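Side-chain contact in 16 kDa beta-galactoside-binding lectin (Gallus gallus, PDB 1QMJ), which binds beta-galactosides as a homodimeric galectin and may take part in regulating differentiation, though its physiological role is not yet established: residues K96-P100 / E101-E105. Sequence-based numbering, arbitrary orientation.
Sequences KVKVP and EVEFE
Glu103 reaches across the hairpin formed by strands 94-98 and 103-107 and sets its carboxylate against the chains of Lys96 and Lys98. With CG anti to the backbone N (chi1 170°) and the chain extended beyond it, the carboxylate rises from the sheet to the level of the lysine CD methylenes; the amines lie farther out. Lys98, directly opposite in a non-hydrogen-bonded pair, runs alongside in the same direction. Its chi1 is nearly eclipsed (-3°); the bend at chi2 lays CD 3.3 Å from Glu103 OE2, and that at chi3 swings NZ into a salt bridge of 3.6 Å with that oxygen. Lys96, extended, passes Glu103 at a slant, its NZ making a long salt bridge to OE2 at 3.9 Å. One water bridges above, accepting from both amines and donating to OE2.

On the other face Phe104 is paired with Val97 by two nearly straight backbone bonds: Val97 N to Phe104 O (2.9 Å) and Phe104 N to Val97 O (2.7 Å). Val102 CG1 lies over one face of the Phe104 ring, toward its rim, and Val99 CG2 approaches CE2 obliquely at 4.2 Å. The ring meets that of Phe44, and Pro77 touches the Phe104 side chain. Val99 N to Val102 O (3.1 Å) closes the turn, where Glu101 bends alongside Pro100, its OE1 3.1 Å from Pro100 CG.

The hairpin thus has two chemically distinct sides. Val97, on Ile86 and Leu42, and Phe104 pack into the galectin beta-sandwich; Phe104 nears Lys73 of the predicted galactoside site, whose NZ is hydrogen-bonded to Glu105 O. Opposite, two amines and a water converge loosely on Glu103 OE2, probably favouring the charged carboxylate.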
ATOM      1  N   LYS A  96      15.128   8.417  -9.065  1.00 30.90           N
ATOM      2  CA  LYS A  96      15.224   7.528 -10.216  1.00 28.71           C
ATOM      3  C   LYS A  96      13.975   6.676 -10.319  1.00 27.09           C
ATOM      4  O   LYS A  96      13.454   6.186  -9.313  1.00 26.76           O
ATOM      5  CB  LYS A  96      16.420   6.589 -10.073  1.00 31.89           C
ATOM      6  CG  LYS A  96      17.775   7.267 -10.255  1.00 40.15           C
ATOM      7  CD  LYS A  96      18.917   6.251 -10.307  1.00 49.32           C
ATOM      8  CE  LYS A  96      20.280   6.876 -10.587  1.00 54.87           C
ATOM      9  NZ  LYS A  96      21.322   5.872 -10.843  1.00 60.44           N
ATOM     10  N   VAL A  97      13.531   6.527 -11.531  1.00 25.76           N
ATOM     11  CA  VAL A  97      12.362   5.714 -11.850  1.00 26.01           C
ATOM     12  C   VAL A  97      12.765   4.746 -12.941  1.00 26.42           C
ATOM     13  O   VAL A  97      13.122   5.150 -14.053  1.00 28.61           O
ATOM     14  CB  VAL A  97      11.210   6.596 -12.337  1.00 23.14           C
ATOM     15  CG1 VAL A  97       9.932   5.802 -12.618  1.00 22.75           C
ATOM     16  CG2 VAL A  97      10.813   7.677 -11.329  1.00 21.32           C
ATOM     17  N   LYS A  98      12.718   3.471 -12.630  1.00 28.04           N
ATOM     18  CA  LYS A  98      13.104   2.464 -13.615  1.00 28.92           C
ATOM     19  C   LYS A  98      11.979   1.526 -13.981  1.00 28.36           C
ATOM     20  O   LYS A  98      11.277   0.993 -13.107  1.00 26.34           O
ATOM     21  CB  LYS A  98      14.247   1.559 -13.128  1.00 32.57           C
ATOM     22  CG  LYS A  98      14.801   1.925 -11.759  1.00 41.36           C
ATOM     23  CD  LYS A  98      16.328   2.073 -11.761  1.00 49.49           C
ATOM     24  CE  LYS A  98      17.072   0.734 -11.832  1.00 53.88           C
ATOM     25  NZ  LYS A  98      18.474   0.833 -11.390  1.00 56.91           N
ATOM     26  N   VAL A  99      11.877   1.385 -15.271  1.00 27.98           N
ATOM     27  CA  VAL A  99      10.938   0.496 -15.918  1.00 31.62           C
ATOM     28  C   VAL A  99      11.763  -0.459 -16.756  1.00 34.48           C
ATOM     29  O   VAL A  99      12.982  -0.243 -16.918  1.00 33.35           O
ATOM     30  CB  VAL A  99       9.965   1.267 -16.814  1.00 31.46           C
ATOM     31  CG1 VAL A  99       9.006   2.163 -16.031  1.00 30.60           C
ATOM     32  CG2 VAL A  99      10.669   2.186 -17.813  1.00 34.80           C
ATOM     33  N   PRO A 100      11.386  -1.559 -17.104  1.00 39.33           N
ATOM     34  CA  PRO A 100      12.300  -2.472 -17.808  1.00 43.76           C
ATOM     35  C   PRO A 100      13.173  -1.919 -18.956  1.00 46.61           C
ATOM     36  O   PRO A 100      14.316  -2.349 -19.124  1.00 49.66           O
ATOM     37  CB  PRO A 100      11.369  -3.597 -18.272  1.00 43.01           C
ATOM     38  CG  PRO A 100      10.030  -2.903 -18.409  1.00 41.93           C
ATOM     39  CD  PRO A 100       9.995  -2.043 -17.176  1.00 40.15           C
ATOM     40  N   GLU A 101      12.670  -0.939 -19.700  1.00 47.55           N
ATOM     41  CA  GLU A 101      13.417  -0.392 -20.835  1.00 48.99           C
ATOM     42  C   GLU A 101      14.240   0.866 -20.569  1.00 47.50           C
ATOM     43  O   GLU A 101      15.362   1.001 -21.065  1.00 45.57           O
ATOM     44  CB  GLU A 101      12.466  -0.096 -22.004  1.00 53.03           C
ATOM     45  CG  GLU A 101      11.418  -1.168 -22.269  1.00 59.23           C
ATOM     46  CD  GLU A 101      10.066  -0.854 -21.637  1.00 61.73           C
ATOM     47  OE1 GLU A 101      10.009  -0.537 -20.428  1.00 59.17           O
ATOM     48  OE2 GLU A 101       9.052  -0.928 -22.365  1.00 67.06           O
ATOM     49  N   VAL A 102      13.674   1.792 -19.803  1.00 44.46           N
ATOM     50  CA  VAL A 102      14.333   3.060 -19.533  1.00 41.13           C
ATOM     51  C   VAL A 102      14.386   3.438 -18.057  1.00 38.94           C
ATOM     52  O   VAL A 102      13.549   3.015 -17.257  1.00 37.25           O
ATOM     53  CB  VAL A 102      13.589   4.212 -20.265  1.00 40.66           C
ATOM     54  CG1 VAL A 102      14.399   5.486 -20.221  1.00 42.98           C
ATOM     55  CG2 VAL A 102      13.274   3.829 -21.691  1.00 43.15           C
ATOM     56  N   GLU A 103      15.393   4.225 -17.707  1.00 35.21           N
ATOM     57  CA  GLU A 103      15.533   4.736 -16.362  1.00 32.14           C
ATOM     58  C   GLU A 103      15.361   6.245 -16.503  1.00 32.28           C
ATOM     59  O   GLU A 103      16.017   6.879 -17.338  1.00 31.66           O
ATOM     60  CB  GLU A 103      16.906   4.432 -15.778  1.00 33.14           C
ATOM     61  CG  GLU A 103      17.169   5.154 -14.465  1.00 42.41           C
ATOM     62  CD  GLU A 103      18.546   4.878 -13.904  1.00 51.14           C
ATOM     63  OE1 GLU A 103      19.522   5.521 -14.357  1.00 55.70           O
ATOM     64  OE2 GLU A 103      18.651   4.015 -13.005  1.00 54.40           O
ATOM     65  N   PHE A 104      14.425   6.799 -15.746  1.00 29.35           N
ATOM     66  CA  PHE A 104      14.150   8.221 -15.755  1.00 25.03           C
ATOM     67  C   PHE A 104      14.790   8.805 -14.516  1.00 24.77           C
ATOM     68  O   PHE A 104      14.846   8.154 -13.480  1.00 26.32           O
ATOM     69  CB  PHE A 104      12.642   8.470 -15.743  1.00 22.91           C
ATOM     70  CG  PHE A 104      11.938   7.999 -16.992  1.00 25.56           C
ATOM     71  CD1 PHE A 104      12.031   8.730 -18.179  1.00 22.79           C
ATOM     72  CD2 PHE A 104      11.173   6.835 -16.981  1.00 24.52           C
ATOM     73  CE1 PHE A 104      11.368   8.308 -19.336  1.00 22.02           C
ATOM     74  CE2 PHE A 104      10.504   6.403 -18.135  1.00 23.81           C
ATOM     75  CZ  PHE A 104      10.603   7.142 -19.314  1.00 21.67           C
ATOM     76  N   GLU A 105      15.325  10.009 -14.638  1.00 24.35           N
ATOM     77  CA  GLU A 105      15.960  10.664 -13.510  1.00 27.25           C
ATOM     78  C   GLU A 105      15.334  12.037 -13.361  1.00 26.35           C
ATOM     79  O   GLU A 105      14.918  12.635 -14.346  1.00 26.62           O
ATOM     80  CB  GLU A 105      17.464  10.771 -13.748  1.00 31.91           C
ATOM     81  CG  GLU A 105      18.142   9.415 -13.859  1.00 43.23           C
ATOM     82  CD  GLU A 105      19.583   9.507 -14.317  1.00 50.06           C
ATOM     83  OE1 GLU A 105      20.426   9.991 -13.533  1.00 54.56           O
ATOM     84  OE2 GLU A 105      19.872   9.086 -15.461  1.00 55.40           O
TER
HETATM   85  O   HOH W   1      20.227   3.130 -10.360  1.00 63.90           O